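Local coordinates for ecto-NAD+ glycohydrolase (CD38 molecule) (Bos taurus, PDB 3GC6), which belongs to the CD38-type ADP-ribosyl cyclase family, whose members join a helical part to a part built around a parallel beta sheet, at residues A[28-32]-A[44-48]; A[85-89]-A[178-183]; A[163-169]-A[196-202]. The protein carries 1 engineered substitution. One frame throughout, in Å; residues are numbered along the deposited sequence.

Contact 1. Residues A[28-32]-A[44-48]; sequences CDTYT and CQAIR. With SO4 (sulfate ion), chain E; SO4 (sulfate ion), chain I.
A disulfide staples together two helices in the helical part of this CD38-type fold, close to where the second subunit packs. Segment 28-32 runs in the middle of helix 20-35 and segment 44-48 opens helix 44-55. Their short axes come no closer than 10.8 Å and their N-to-C directions differ by 131°; the two cysteine side chains, each pointing toward the other segment, bridge the helices. Build Cys-28 with chi1 t and Cys-44 with chi1 m, CA atoms 5.8 Å apart, SG to SG 2.1 Å, chi3 -80°. Around this bridge, Cys-28 SG rests 4.2 Å from Ile-47 CD1, while Cys-44 SG lies 3.9 Å from Thr-32 CG2 and 3.8 Å from Asp-29 N. Thr-32, chi1 p, turns its OG1 back to Cys-28 O at 2.9 Å, which spends the hydroxyl inside its own helix and presents the methyl to the sulfur. Ile-47 continues onto Leu-71 and Leu-74 of helix 69-74. Asp-29 OD2 accepts from Asn-43 ND2 of the second subunit, and a sulfate bound by Gln-45 NE2 (2.9 Å to its O1) is also held by Gln-45 and Arg-48 of that subunit. Between these two segments, with 183 Å² buried and no hydrogen bond, the disulfide is the main direct tie.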
loop_
_atom_site.group_PDB
_atom_site.type_symbol
_atom_site.label_atom_id
_atom_site.label_comp_id
_atom_site.label_asym_id
_atom_site.label_seq_id
_atom_site.Cartn_x
_atom_site.Cartn_y
_atom_site.Cartn_z
ATOM N N CYS A 28 4.689 3.460 7.948
ATOM C CA CYS A 28 3.467 2.909 7.376
ATOM C C CYS A 28 3.636 2.663 5.868
ATOM O O CYS A 28 3.265 1.601 5.355
ATOM C CB CYS A 28 2.298 3.840 7.636
ATOM S SG CYS A 28 0.712 3.071 7.350
ATOM N N ASP A 29 4.228 3.625 5.174
ATOM C CA ASP A 29 4.487 3.418 3.732
ATOM C C ASP A 29 5.442 2.255 3.510
ATOM O O ASP A 29 5.235 1.408 2.629
ATOM C CB ASP A 29 5.064 4.692 3.110
ATOM C CG ASP A 29 4.024 5.814 2.981
ATOM O OD1 ASP A 29 2.810 5.533 2.996
ATOM O OD2 ASP A 29 4.432 7.002 2.850
ATOM N N THR A 30 6.528 2.212 4.284
ATOM C CA THR A 30 7.471 1.116 4.167
ATOM C C THR A 30 6.792 -0.233 4.402
ATOM O O THR A 30 6.952 -1.201 3.642
ATOM C CB THR A 30 8.637 1.338 5.151
ATOM O OG1 THR A 30 9.348 2.503 4.710
ATOM C CG2 THR A 30 9.562 0.105 5.189
ATOM N N TYR A 31 6.017 -0.309 5.468
ATOM C CA TYR A 31 5.387 -1.566 5.800
ATOM C C TYR A 31 4.404 -2.049 4.721
ATOM O O TYR A 31 4.486 -3.201 4.260
ATOM C CB TYR A 31 4.667 -1.441 7.143
ATOM C CG TYR A 31 4.100 -2.765 7.644
ATOM C CD1 TYR A 31 4.847 -3.575 8.502
ATOM C CD2 TYR A 31 2.834 -3.206 7.233
ATOM C CE1 TYR A 31 4.367 -4.816 8.967
ATOM C CE2 TYR A 31 2.326 -4.448 7.692
ATOM C CZ TYR A 31 3.104 -5.241 8.569
ATOM O OH TYR A 31 2.607 -6.438 9.068
ATOM N N THR A 32 3.496 -1.162 4.321
ATOM C CA THR A 32 2.399 -1.559 3.450
ATOM C C THR A 32 2.859 -1.815 2.030
ATOM O O THR A 32 2.168 -2.530 1.291
ATOM C CB THR A 32 1.299 -0.516 3.408
ATOM O OG1 THR A 32 1.869 0.737 2.997
ATOM C CG2 THR A 32 0.656 -0.346 4.798
ATOM N N CYS A 44 -2.583 4.892 4.849
ATOM C CA CYS A 44 -1.609 5.326 5.860
ATOM C C CYS A 44 -1.844 6.725 6.425
ATOM O O CYS A 44 -1.485 7.005 7.565
ATOM C CB CYS A 44 -0.174 5.205 5.363
ATOM S SG CYS A 44 0.417 3.493 5.333
ATOM N N GLN A 45 -2.398 7.627 5.609
ATOM C CA GLN A 45 -2.760 8.946 6.107
ATOM C C GLN A 45 -3.799 8.792 7.208
ATOM O O GLN A 45 -3.686 9.411 8.273
ATOM C CB GLN A 45 -3.315 9.850 4.988
ATOM C CG GLN A 45 -3.753 11.231 5.521
ATOM C CD GLN A 45 -4.296 12.156 4.452
ATOM O OE1 GLN A 45 -4.325 11.811 3.271
ATOM N NE2 GLN A 45 -4.725 13.360 4.868
ATOM N N ALA A 46 -4.823 7.983 6.948
ATOM C CA ALA A 46 -5.877 7.770 7.936
ATOM C C ALA A 46 -5.339 7.098 9.203
ATOM O O ALA A 46 -5.754 7.427 10.317
ATOM C CB ALA A 46 -7.057 6.977 7.371
ATOM N N ILE A 47 -4.455 6.111 9.028
ATOM C CA ILE A 47 -3.834 5.437 10.186
ATOM C C ILE A 47 -3.042 6.422 11.062
ATOM O O ILE A 47 -3.180 6.435 12.308
ATOM C CB ILE A 47 -2.979 4.232 9.715
ATOM C CG1 ILE A 47 -3.919 3.104 9.290
ATOM C CG2 ILE A 47 -2.087 3.745 10.836
ATOM C CD1 ILE A 47 -3.231 2.033 8.392
ATOM N N ARG A 48 -2.214 7.256 10.436
ATOM C CA ARG A 48 -1.468 8.257 11.192
ATOM C C ARG A 48 -2.437 9.199 11.909
ATOM O O ARG A 48 -2.270 9.507 13.094
ATOM C CB ARG A 48 -0.540 9.069 10.280
ATOM C CG ARG A 48 0.308 10.092 11.011
ATOM C CD ARG A 48 1.242 10.813 10.035
ATOM N NE ARG A 48 0.480 11.531 9.004
ATOM C CZ ARG A 48 0.524 11.265 7.697
ATOM N NH1 ARG A 48 -0.213 11.974 6.851
ATOM N NH2 ARG A 48 1.302 10.302 7.227
HETATM S S SO4 E . 10.855 2.464 1.839
HETATM O O1 SO4 E . 10.119 1.219 2.048
HETATM O O2 SO4 E . 11.128 2.635 0.407
HETATM O O3 SO4 E . 10.058 3.582 2.340
HETATM O O4 SO4 E . 12.122 2.407 2.572
HETATM S S SO4 I . -4.440 16.856 3.109
HETATM O O1 SO4 I . -5.431 15.840 3.467
HETATM O O2 SO4 I . -5.083 17.903 2.314
HETATM O O3 SO4 I . -3.848 17.461 4.301
HETATM O O4 SO4 I . -3.390 16.218 2.320
#

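Contact 2. Residues A[85-89]-A[178-183]; sequences VFWSK and DSMSIF. With NAG (2-acetamido-2-deoxy-beta-D-glucopyranose), chain C; SO4 (sulfate ion), chain G.
Phe-183, at the start of helix 182-187, lies against segment 85-89, strand up to about Ser-88, with chi1 t and chi2 69°; its CE1 reaches Phe-86 CB at 3.8 Å, and its CB sits 3.8 Å from Ser-88 CB, where the CA atoms are 6.1 Å apart. Phe-86 takes chi1 m, its ring also meeting Phe-157. Trp-87 (p) points away, handing NE1 to Glu-107. Ser-88, chi1 t, works through two waters, its OG 2.7 Å from each: one accepts from Phe-183 N (3.1 Å) and donates to O4 of a sulfate probably from the crystallisation liquor (2.7 Å), the other accepts from Asp-178 N (2.9 Å). Lys-89 has left-handed backbone angles (68/16), and its m, m, t, p side chain carries NZ to Asp-178 OD2 at 3.0 Å, a salt bridge. Asp-178 (t) uses OD1 for an Asx turn, taking Met-180 N at 3.0 Å, over a type I turn 178-181. Ser-181, chi1 p, donates OG to Asp-178 O (2.7 Å) and caps Gly-184 N, while Ile-182 N holds sulfate O1 at 2.7 Å. This N-cap starts the helix connecting parallel strands 164-170 and 196-203, which packs by Phe-183 on edge strand 85-88 of their four-stranded sheet.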
loop_
_atom_site.group_PDB
_atom_site.type_symbol
_atom_site.label_atom_id
_atom_site.label_comp_id
_atom_site.label_asym_id
_atom_site.label_seq_id
_atom_site.Cartn_x
_atom_site.Cartn_y
_atom_site.Cartn_z
ATOM N N VAL A 85 4.118 -15.512 16.465
ATOM C CA VAL A 85 5.121 -15.697 17.507
ATOM C C VAL A 85 4.877 -14.738 18.674
ATOM O O VAL A 85 4.647 -13.525 18.453
ATOM C CB VAL A 85 6.508 -15.389 16.942
ATOM C CG1 VAL A 85 7.556 -15.417 18.060
ATOM C CG2 VAL A 85 6.855 -16.463 15.871
ATOM N N PHE A 86 4.917 -15.275 19.895
ATOM C CA PHE A 86 4.888 -14.495 21.135
ATOM C C PHE A 86 6.267 -14.598 21.753
ATOM O O PHE A 86 7.043 -15.511 21.429
ATOM C CB PHE A 86 3.884 -15.110 22.111
ATOM C CG PHE A 86 2.475 -15.012 21.645
ATOM C CD1 PHE A 86 1.648 -13.973 22.107
ATOM C CD2 PHE A 86 1.966 -15.939 20.729
ATOM C CE1 PHE A 86 0.301 -13.882 21.648
ATOM C CE2 PHE A 86 0.653 -15.850 20.269
ATOM C CZ PHE A 86 -0.185 -14.824 20.735
ATOM N N TRP A 87 6.602 -13.644 22.612
ATOM C CA TRP A 87 7.926 -13.680 23.224
ATOM C C TRP A 87 7.887 -12.910 24.530
ATOM O O TRP A 87 7.025 -12.054 24.738
ATOM C CB TRP A 87 8.986 -13.100 22.260
ATOM C CG TRP A 87 8.738 -11.630 21.923
ATOM C CD1 TRP A 87 7.948 -11.120 20.910
ATOM C CD2 TRP A 87 9.268 -10.506 22.612
ATOM N NE1 TRP A 87 7.966 -9.722 20.932
ATOM C CE2 TRP A 87 8.766 -9.333 21.985
ATOM C CE3 TRP A 87 10.121 -10.374 23.716
ATOM C CZ2 TRP A 87 9.119 -8.052 22.416
ATOM C CZ3 TRP A 87 10.455 -9.094 24.162
ATOM C CH2 TRP A 87 9.939 -7.954 23.515
ATOM N N SER A 88 8.840 -13.230 25.403
ATOM C CA SER A 88 8.929 -12.483 26.652
ATOM C C SER A 88 10.354 -12.575 27.143
ATOM O O SER A 88 10.877 -13.682 27.303
ATOM C CB SER A 88 7.979 -13.110 27.692
ATOM O OG SER A 88 7.900 -12.324 28.883
ATOM N N LYS A 89 10.991 -11.415 27.323
ATOM C CA LYS A 89 12.384 -11.325 27.808
ATOM C C LYS A 89 13.423 -11.854 26.811
ATOM O O LYS A 89 14.574 -12.070 27.175
ATOM C CB LYS A 89 12.578 -12.001 29.176
ATOM C CG LYS A 89 11.421 -11.807 30.183
ATOM C CD LYS A 89 11.170 -10.339 30.464
ATOM C CE LYS A 89 10.007 -10.116 31.470
ATOM N NZ LYS A 89 10.227 -10.715 32.817
ATOM N N ASP A 178 6.962 -14.968 33.470
ATOM C CA ASP A 178 6.704 -13.958 34.499
ATOM C C ASP A 178 5.244 -13.563 34.387
ATOM O O ASP A 178 4.826 -12.975 33.379
ATOM C CB ASP A 178 7.617 -12.767 34.235
ATOM C CG ASP A 178 7.390 -11.596 35.185
ATOM O OD1 ASP A 178 6.531 -11.670 36.081
ATOM O OD2 ASP A 178 8.100 -10.588 34.989
ATOM N N SER A 179 4.449 -13.909 35.396
ATOM C CA SER A 179 3.010 -13.653 35.346
ATOM C C SER A 179 2.679 -12.160 35.241
ATOM O O SER A 179 1.570 -11.794 34.847
ATOM C CB SER A 179 2.315 -14.243 36.580
ATOM O OG SER A 179 2.758 -13.582 37.744
ATOM N N MET A 180 3.626 -11.299 35.584
ATOM C CA MET A 180 3.358 -9.865 35.547
ATOM C C MET A 180 3.968 -9.162 34.331
ATOM O O MET A 180 3.889 -7.935 34.200
ATOM C CB MET A 180 3.769 -9.211 36.868
ATOM C CG MET A 180 2.901 -9.648 38.038
ATOM S SD MET A 180 1.256 -8.894 38.012
ATOM C CE MET A 180 0.357 -9.920 36.851
ATOM N N SER A 181 4.560 -9.951 33.432
ATOM C CA SER A 181 5.004 -9.451 32.133
ATOM C C SER A 181 3.804 -9.233 31.235
ATOM O O SER A 181 2.711 -9.717 31.519
ATOM C CB SER A 181 5.946 -10.459 31.455
ATOM O OG SER A 181 5.248 -11.636 31.066
ATOM N N ILE A 182 4.003 -8.486 30.156
ATOM C CA ILE A 182 2.886 -8.280 29.241
ATOM C C ILE A 182 2.427 -9.627 28.650
ATOM O O ILE A 182 1.245 -9.851 28.423
ATOM C CB ILE A 182 3.180 -7.216 28.143
ATOM C CG1 ILE A 182 1.900 -6.841 27.400
ATOM C CG2 ILE A 182 4.342 -7.639 27.211
ATOM C CD1 ILE A 182 2.018 -5.501 26.701
ATOM N N PHE A 183 3.383 -10.518 28.403
ATOM C CA PHE A 183 3.018 -11.830 27.879
ATOM C C PHE A 183 2.160 -12.595 28.900
ATOM O O PHE A 183 1.128 -13.204 28.575
ATOM C CB PHE A 183 4.258 -12.669 27.515
ATOM C CG PHE A 183 3.906 -14.096 27.179
ATOM C CD1 PHE A 183 3.203 -14.394 26.030
ATOM C CD2 PHE A 183 4.258 -15.126 28.038
ATOM C CE1 PHE A 183 2.832 -15.706 25.720
ATOM C CE2 PHE A 183 3.937 -16.451 27.751
ATOM C CZ PHE A 183 3.210 -16.750 26.582
HETATM C C1 NAG C . 17.738 -13.462 28.668
HETATM C C2 NAG C . 18.301 -13.187 27.266
HETATM C C3 NAG C . 19.575 -12.329 27.384
HETATM C C4 NAG C . 19.429 -11.125 28.327
HETATM C C5 NAG C . 18.784 -11.573 29.636
HETATM C C6 NAG C . 18.490 -10.407 30.597
HETATM C C7 NAG C . 17.855 -14.881 25.542
HETATM C C8 NAG C . 18.169 -16.260 25.052
HETATM N N2 NAG C . 18.617 -14.432 26.558
HETATM O O3 NAG C . 20.018 -11.924 26.104
HETATM O O4 NAG C . 20.717 -10.547 28.589
HETATM O O5 NAG C . 17.557 -12.215 29.325
HETATM O O6 NAG C . 17.747 -9.399 29.940
HETATM O O7 NAG C . 16.956 -14.219 25.017
HETATM S S SO4 G . 7.678 -7.095 29.880
HETATM O O1 SO4 G . 6.227 -6.992 30.032
HETATM O O2 SO4 G . 8.115 -6.062 28.956
HETATM O O3 SO4 G . 8.240 -6.858 31.215
HETATM O O4 SO4 G . 8.088 -8.422 29.425
HETATM O O HOH W 1 6.432 -10.145 28.135
HETATM O O HOH W 2 7.625 -14.191 30.800
#

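Contact 3. Residues A[163-169]-A[196-202]; sequences NTVRVVL and ELEAWLV
Strands 164-169 and 196-202 lie side by side in parallel, axes 4.6 Å apart and twisted by -24°, with Thr-164 level with Glu-196 and so on in step to Leu-169 beside Leu-201, the CA atoms of each of these two pairs 4.7 Å apart. Seven backbone hydrogen bonds, N-H to O, join them: Glu-196 N to Asn-163 O (3.0 Å), Val-165 N to Glu-196 O (2.7 Å), Glu-198 N to Val-165 O (2.9 Å), Val-167 N to Glu-198 O (2.7 Å), Trp-200 N to Val-167 O (3.0 Å), Leu-169 N to Trp-200 O and Val-202 N to Leu-169 O (both 2.9 Å). On the face of Val-165, Val-167 and Leu-169, the small Ala-199 makes a dip between the bulkier Leu-197 and Leu-201. Val-167 (chi1 p) drops CG1 into it, 3.5 Å from Ala-199 CB and 3.8 Å from Leu-197 CD2; Leu-169 CD1 comes to 4.4 Å from Ala-199 CB and 4.2 Å from Leu-201 CD1. The pair forms the two strands of a beta-alpha-beta unit, with helix 182-187 in the connection, at the middle of the four-stranded parallel sheet. The other face is more polar: Glu-198 OE1 lies 3.8 Å from Arg-166 NE, a long ion pair with a water bridging it, and Glu-196 is salt-bridged to Arg-233. Farther along, the broad Trp-200 (chi1 m) and the smaller Val-168 both pack on Phe-243 of helix 240-244.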
loop_
_atom_site.group_PDB
_atom_site.type_symbol
_atom_site.label_atom_id
_atom_site.label_comp_id
_atom_site.label_asym_id
_atom_site.label_seq_id
_atom_site.Cartn_x
_atom_site.Cartn_y
_atom_site.Cartn_z
ATOM N N ASN A 163 -4.670 -21.686 15.045
ATOM C CA ASN A 163 -3.869 -22.899 14.901
ATOM C C ASN A 163 -2.619 -22.913 15.786
ATOM O O ASN A 163 -2.740 -22.648 16.990
ATOM C CB ASN A 163 -3.578 -23.164 13.424
ATOM C CG ASN A 163 -4.867 -23.421 12.636
ATOM O OD1 ASN A 163 -5.864 -23.818 13.214
ATOM N ND2 ASN A 163 -4.835 -23.208 11.337
ATOM N N THR A 164 -1.447 -23.234 15.252
ATOM C CA THR A 164 -0.283 -23.354 16.138
ATOM C C THR A 164 0.388 -22.007 16.357
ATOM O O THR A 164 0.701 -21.319 15.381
ATOM C CB THR A 164 0.750 -24.367 15.604
ATOM O OG1 THR A 164 0.158 -25.667 15.649
ATOM C CG2 THR A 164 2.017 -24.363 16.468
ATOM N N VAL A 165 0.593 -21.637 17.623
ATOM C CA VAL A 165 1.373 -20.425 17.956
ATOM C C VAL A 165 2.654 -20.839 18.689
ATOM O O VAL A 165 2.689 -21.894 19.330
ATOM C CB VAL A 165 0.604 -19.375 18.799
ATOM C CG1 VAL A 165 -0.700 -18.981 18.076
ATOM C CG2 VAL A 165 0.302 -19.900 20.181
ATOM N N ARG A 166 3.686 -19.997 18.600
ATOM C CA ARG A 166 4.978 -20.309 19.211
ATOM C C ARG A 166 5.340 -19.182 20.153
ATOM O O ARG A 166 5.041 -18.019 19.889
ATOM C CB ARG A 166 6.047 -20.496 18.114
ATOM C CG ARG A 166 5.721 -21.702 17.213
ATOM C CD ARG A 166 6.299 -21.641 15.809
ATOM N NE ARG A 166 6.080 -22.947 15.171
ATOM C CZ ARG A 166 5.067 -23.201 14.349
ATOM N NH1 ARG A 166 4.221 -22.224 14.034
ATOM N NH2 ARG A 166 4.918 -24.423 13.820
ATOM N N VAL A 167 5.868 -19.514 21.330
ATOM C CA VAL A 167 6.452 -18.475 22.193
ATOM C C VAL A 167 7.921 -18.757 22.466
ATOM O O VAL A 167 8.315 -19.907 22.684
ATOM C CB VAL A 167 5.688 -18.273 23.539
ATOM C CG1 VAL A 167 5.694 -19.548 24.379
ATOM C CG2 VAL A 167 6.284 -17.116 24.341
ATOM N N VAL A 168 8.724 -17.696 22.430
ATOM C CA VAL A 168 10.163 -17.782 22.726
ATOM C C VAL A 168 10.412 -17.184 24.108
ATOM O O VAL A 168 10.190 -15.996 24.337
ATOM C CB VAL A 168 10.942 -16.959 21.700
ATOM C CG1 VAL A 168 12.445 -17.106 21.911
ATOM C CG2 VAL A 168 10.589 -17.422 20.289
ATOM N N LEU A 169 10.906 -18.031 25.012
ATOM C CA LEU A 169 11.128 -17.648 26.397
ATOM C C LEU A 169 12.608 -17.812 26.784
ATOM O O LEU A 169 13.354 -18.508 26.096
ATOM C CB LEU A 169 10.245 -18.485 27.318
ATOM C CG LEU A 169 8.750 -18.306 27.080
ATOM C CD1 LEU A 169 7.952 -19.236 27.996
ATOM C CD2 LEU A 169 8.309 -16.857 27.357
ATOM N N GLU A 196 -3.031 -24.154 19.623
ATOM C CA GLU A 196 -1.994 -24.978 20.223
ATOM C C GLU A 196 -0.789 -24.093 20.408
ATOM O O GLU A 196 -0.465 -23.258 19.533
ATOM C CB GLU A 196 -1.630 -26.190 19.357
ATOM C CG GLU A 196 -2.868 -27.020 19.004
ATOM C CD GLU A 196 -2.542 -28.389 18.465
ATOM O OE1 GLU A 196 -1.340 -28.719 18.361
ATOM O OE2 GLU A 196 -3.511 -29.129 18.161
ATOM N N LEU A 197 -0.133 -24.228 21.546
ATOM C CA LEU A 197 1.000 -23.355 21.817
ATOM C C LEU A 197 2.250 -24.169 22.070
ATOM O O LEU A 197 2.241 -25.119 22.888
ATOM C CB LEU A 197 0.687 -22.451 23.024
ATOM C CG LEU A 197 1.742 -21.405 23.407
ATOM C CD1 LEU A 197 1.055 -20.170 24.045
ATOM C CD2 LEU A 197 2.792 -21.993 24.336
ATOM N N GLU A 198 3.319 -23.799 21.372
ATOM C CA GLU A 198 4.625 -24.371 21.630
ATOM C C GLU A 198 5.503 -23.317 22.270
ATOM O O GLU A 198 5.635 -22.186 21.749
ATOM C CB GLU A 198 5.317 -24.794 20.338
ATOM C CG GLU A 198 4.593 -25.784 19.548
ATOM C CD GLU A 198 5.297 -26.028 18.227
ATOM O OE1 GLU A 198 6.401 -25.458 18.000
ATOM O OE2 GLU A 198 4.737 -26.789 17.433
ATOM N N ALA A 199 6.117 -23.679 23.390
ATOM C CA ALA A 199 7.078 -22.788 24.050
ATOM C C ALA A 199 8.474 -23.364 23.911
ATOM O O ALA A 199 8.676 -24.571 24.044
ATOM C CB ALA A 199 6.749 -22.641 25.501
ATOM N N TRP A 200 9.411 -22.473 23.645
ATOM C CA TRP A 200 10.803 -22.819 23.507
ATOM C C TRP A 200 11.579 -22.012 24.547
ATOM O O TRP A 200 11.563 -20.775 24.500
ATOM C CB TRP A 200 11.249 -22.424 22.092
ATOM C CG TRP A 200 10.512 -23.201 21.024
ATOM C CD1 TRP A 200 9.330 -22.862 20.412
ATOM C CD2 TRP A 200 10.925 -24.444 20.454
ATOM N NE1 TRP A 200 8.980 -23.842 19.490
ATOM C CE2 TRP A 200 9.938 -24.824 19.512
ATOM C CE3 TRP A 200 12.021 -25.286 20.669
ATOM C CZ2 TRP A 200 10.032 -26.008 18.765
ATOM C CZ3 TRP A 200 12.125 -26.464 19.911
ATOM C CH2 TRP A 200 11.127 -26.810 18.976
ATOM N N LEU A 201 12.241 -22.680 25.504
ATOM C CA LEU A 201 13.034 -21.965 26.503
ATOM C C LEU A 201 14.500 -22.037 26.078
ATOM O O LEU A 201 15.089 -23.119 26.115
ATOM C CB LEU A 201 12.885 -22.601 27.898
ATOM C CG LEU A 201 11.625 -22.185 28.680
ATOM C CD1 LEU A 201 10.356 -22.619 27.971
ATOM C CD2 LEU A 201 11.684 -22.782 30.084
ATOM N N VAL A 202 15.051 -20.890 25.716
ATOM C CA VAL A 202 16.345 -20.825 25.043
ATOM C C VAL A 202 17.337 -20.126 25.974
ATOM O O VAL A 202 17.034 -19.087 26.556
ATOM C CB VAL A 202 16.204 -20.068 23.682
ATOM C CG1 VAL A 202 17.550 -20.090 22.952
ATOM C CG2 VAL A 202 15.144 -20.756 22.813
HETATM O O HOH W 3 8.046 -25.099 15.690
#

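Overall arrangement
Contact 1 closes first along the chain and stands apart in the helical region, its centre 28 Å from that of contact 2 and 30 Å from that of contact 3, with nearest atoms about 12 and 16 Å away. Contacts 2 and 3 interleave in sequence and lie 11 Å apart between centres, sharing one parallel sheet: strand 85-88 is one edge within the chain, and 164-170 and 196-203 follow. Phe-86 N is 2.7 Å from Arg-166 O and Phe-86 O is 2.9 Å from Val-168 N, probable hydrogen bonds that join them. Contact 1 thus ties two helices by a disulfide beside the second subunit, while contacts 2 and 3 build up the sheet and its connecting helix 182-187.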